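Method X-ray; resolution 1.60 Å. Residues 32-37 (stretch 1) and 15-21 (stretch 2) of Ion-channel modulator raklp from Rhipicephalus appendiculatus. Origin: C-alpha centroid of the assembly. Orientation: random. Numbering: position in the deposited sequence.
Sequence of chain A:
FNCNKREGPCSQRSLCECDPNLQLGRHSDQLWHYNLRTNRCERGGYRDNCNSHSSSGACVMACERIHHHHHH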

# COMPACT_ATOMS: atom_id res chain seq x y z
N TRP A 32 7.97 1.44 -3.91
CA TRP A 32 7.91 1.17 -5.34
C TRP A 32 6.68 1.84 -5.96
O TRP A 32 5.72 2.19 -5.25
CB TRP A 32 7.79 -0.36 -5.54
CG TRP A 32 9.04 -1.09 -5.08
CD1 TRP A 32 9.45 -1.30 -3.79
CD2 TRP A 32 10.06 -1.66 -5.92
NE1 TRP A 32 10.66 -1.96 -3.77
CE2 TRP A 32 11.05 -2.20 -5.06
CE3 TRP A 32 10.21 -1.79 -7.30
CZ2 TRP A 32 12.17 -2.86 -5.57
CZ3 TRP A 32 11.33 -2.45 -7.79
CH2 TRP A 32 12.28 -2.95 -6.92
N HIS A 33 6.69 2.00 -7.28
CA HIS A 33 5.56 2.55 -7.99
C HIS A 33 5.37 1.81 -9.29
O HIS A 33 6.31 1.22 -9.84
CB HIS A 33 5.74 4.07 -8.26
CG HIS A 33 6.82 4.38 -9.25
ND1 HIS A 33 8.16 4.46 -8.90
CD2 HIS A 33 6.78 4.50 -10.59
CE1 HIS A 33 8.87 4.71 -9.99
NE2 HIS A 33 8.06 4.70 -11.04
N TYR A 34 4.15 1.86 -9.79
CA TYR A 34 3.83 1.26 -11.08
C TYR A 34 3.85 2.27 -12.21
O TYR A 34 3.24 3.34 -12.10
CB TYR A 34 2.48 0.60 -11.01
CG TYR A 34 2.00 -0.10 -12.27
CD1 TYR A 34 2.64 -1.24 -12.75
CD2 TYR A 34 0.87 0.34 -12.94
CE1 TYR A 34 2.15 -1.92 -13.88
CE2 TYR A 34 0.37 -0.34 -14.04
CZ TYR A 34 1.01 -1.46 -14.51
OH TYR A 34 0.50 -2.10 -15.61
N ASN A 35 4.54 1.90 -13.31
CA ASN A 35 4.56 2.68 -14.56
C ASN A 35 3.59 2.01 -15.52
O ASN A 35 3.87 0.94 -16.09
CB ASN A 35 6.00 2.71 -15.09
CG ASN A 35 6.20 3.58 -16.32
OD1 ASN A 35 5.29 3.79 -17.08
ND2 ASN A 35 7.44 4.04 -16.53
N LEU A 36 2.43 2.64 -15.67
CA LEU A 36 1.34 2.11 -16.47
C LEU A 36 1.74 2.04 -17.94
O LEU A 36 1.36 1.09 -18.63
CB LEU A 36 0.09 2.96 -16.28
CG LEU A 36 -1.16 2.58 -17.06
CD1 LEU A 36 -1.72 1.21 -16.73
CD2 LEU A 36 -2.20 3.67 -16.78
N ARG A 37 2.55 2.98 -18.41
CA ARG A 37 2.95 3.01 -19.85
C ARG A 37 3.81 1.80 -20.23
O ARG A 37 3.64 1.21 -21.31
CB ARG A 37 3.61 4.35 -20.18
CG ARG A 37 4.23 4.49 -21.52
CD ARG A 37 3.25 4.51 -22.65
NE ARG A 37 3.95 4.91 -23.88
CZ ARG A 37 3.57 4.61 -25.12
NH1 ARG A 37 2.46 3.91 -25.36
NH2 ARG A 37 4.32 5.03 -26.15
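Stretch 2 (15-21) LCECDPN

Residues 32-35 form the end of a strand that begins earlier in the chain, and Leu36 and Arg37 leave it with helix-like phi/psi values of -65/-34 and -66/-38. Against this segment lies the end of a helix, residues 15-17, followed by a loop that starts at Cys18, the first residue to leave helical phi/psi. The register is not a steady run: His33 lies by Pro20, with CA of His33 6.1 Å from CA of Pro20, then Tyr34 and Leu36 lie by Cys16 and Glu17, with CA of Tyr34 5.8 Å from CA of Cys16 and CA of Leu36 6.7 Å from CA of Glu17. Stretch 1 thus meets the loop first, at Pro20, and then the end of the helix. No hydrogen bond joins the two stretches; the contact rests on packing, and it buries a modest 284 Å².

Trp32 takes no part; its side chain is out of reach of the other stretch. The contact starts at His33, whose CA-to-CB bond points toward stretch 2. With chi1 in the p well, the imidazole meets the proline ring obliquely, CD2 of His33 lying 3.5 Å from CB of Pro20. Its ND1 is hydrogen-bonded elsewhere in the structure, so the ring can offer carbon to the proline without leaving that nitrogen unsatisfied.

Tyr34 is the buried centre of the strand's contribution and loses 64 Å² to the other stretch. Its t rotamer sets the ring beside Cys16, with CD2 of Tyr34 3.3 Å from the carbonyl O of Cys16. That oxygen lies at the ring edge, near the ring plane, where the slightly positive aromatic hydrogens face it. The same CD2 of Tyr34 packs 3.7 Å from CB of Cys16, and SG of Cys16 stands 5.1 Å from the centroid of the Tyr34 ring, obliquely at 31° off the normal. Cys16 is itself buried and covalently tied to a group elsewhere in the structure, so the tyrosine packs against an anchored residue. The backbone of Tyr34 contributes too: its O is 3.7 Å from CG of Pro20. Pro20 thus touches two successive strand residues, one through a side chain and one through a carbonyl, and gives up 59 Å² in doing so.

The CA-to-CB bond of Asn35 points away, and the residue makes no contact, but its OD1 accepts a weak hydrogen bond from N of Arg37, at 3.2 Å, across the bend where the strand ends.

At Leu36, which is exposed, the CA-to-CB bond points toward stretch 2. Its CB is 4.1 Å from O of Cys16, so the same carbonyl lies near both Tyr34 and Leu36, more loosely at the leucine, and CD2 of Leu36 reaches 4.4 Å from CG of Glu17, a loose contact with the aliphatic part of the glutamate. Arg37 is out of reach.

In the loop, N of Asn21 donates to OD1 of Asp19 at 2.9 Å, a bond that spans Pro20. The rule to read here is economical: a compact proline and a cysteine near the helix end supply most of the surface that stretch 1 covers.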

# COMPACT_ATOMS: atom_id res chain seq x y z
N LEU A 15 -4.30 2.36 -7.21
CA LEU A 15 -2.98 1.75 -6.95
C LEU A 15 -2.07 1.74 -8.17
O LEU A 15 -0.85 1.73 -8.05
CB LEU A 15 -3.14 0.30 -6.47
CG LEU A 15 -3.95 0.03 -5.22
CD1 LEU A 15 -4.03 -1.48 -4.98
CD2 LEU A 15 -3.36 0.77 -4.02
N CYS A 16 -2.67 1.72 -9.36
CA CYS A 16 -1.95 1.52 -10.59
C CYS A 16 -2.08 2.67 -11.59
O CYS A 16 -1.18 2.89 -12.42
CB CYS A 16 -2.43 0.22 -11.25
SG CYS A 16 -2.38 -1.20 -10.13
N GLU A 17 -3.18 3.42 -11.51
CA GLU A 17 -3.48 4.48 -12.47
C GLU A 17 -3.17 5.90 -11.96
O GLU A 17 -3.09 6.84 -12.75
CB GLU A 17 -4.97 4.38 -12.83
CG GLU A 17 -5.29 3.16 -13.63
CD GLU A 17 -6.76 3.07 -13.98
OE1 GLU A 17 -7.30 4.07 -14.52
OE2 GLU A 17 -7.37 2.03 -13.69
N CYS A 18 -3.03 6.07 -10.65
CA CYS A 18 -2.54 7.35 -10.13
C CYS A 18 -1.16 7.64 -10.68
O CYS A 18 -0.34 6.76 -10.73
CB CYS A 18 -2.52 7.34 -8.60
SG CYS A 18 -4.20 7.41 -7.90
N ASP A 19 -0.93 8.88 -11.12
CA ASP A 19 0.38 9.28 -11.62
C ASP A 19 1.41 9.13 -10.53
O ASP A 19 1.31 9.79 -9.50
CB ASP A 19 0.30 10.71 -12.11
CG ASP A 19 1.59 11.25 -12.65
OD1 ASP A 19 2.66 10.62 -12.59
OD2 ASP A 19 1.51 12.41 -13.16
N PRO A 20 2.41 8.24 -10.73
CA PRO A 20 3.37 7.99 -9.64
C PRO A 20 4.29 9.15 -9.32
O PRO A 20 4.92 9.17 -8.26
CB PRO A 20 4.18 6.82 -10.19
CG PRO A 20 4.09 6.95 -11.63
CD PRO A 20 2.71 7.44 -11.92
N ASN A 21 4.32 10.14 -10.22
CA ASN A 21 5.10 11.34 -10.03
C ASN A 21 4.39 12.41 -9.22
O ASN A 21 5.01 13.44 -8.91
CB ASN A 21 5.50 11.91 -11.38
CG ASN A 21 6.49 11.06 -12.11
OD1 ASN A 21 7.46 10.60 -11.55
ND2 ASN A 21 6.24 10.82 -13.36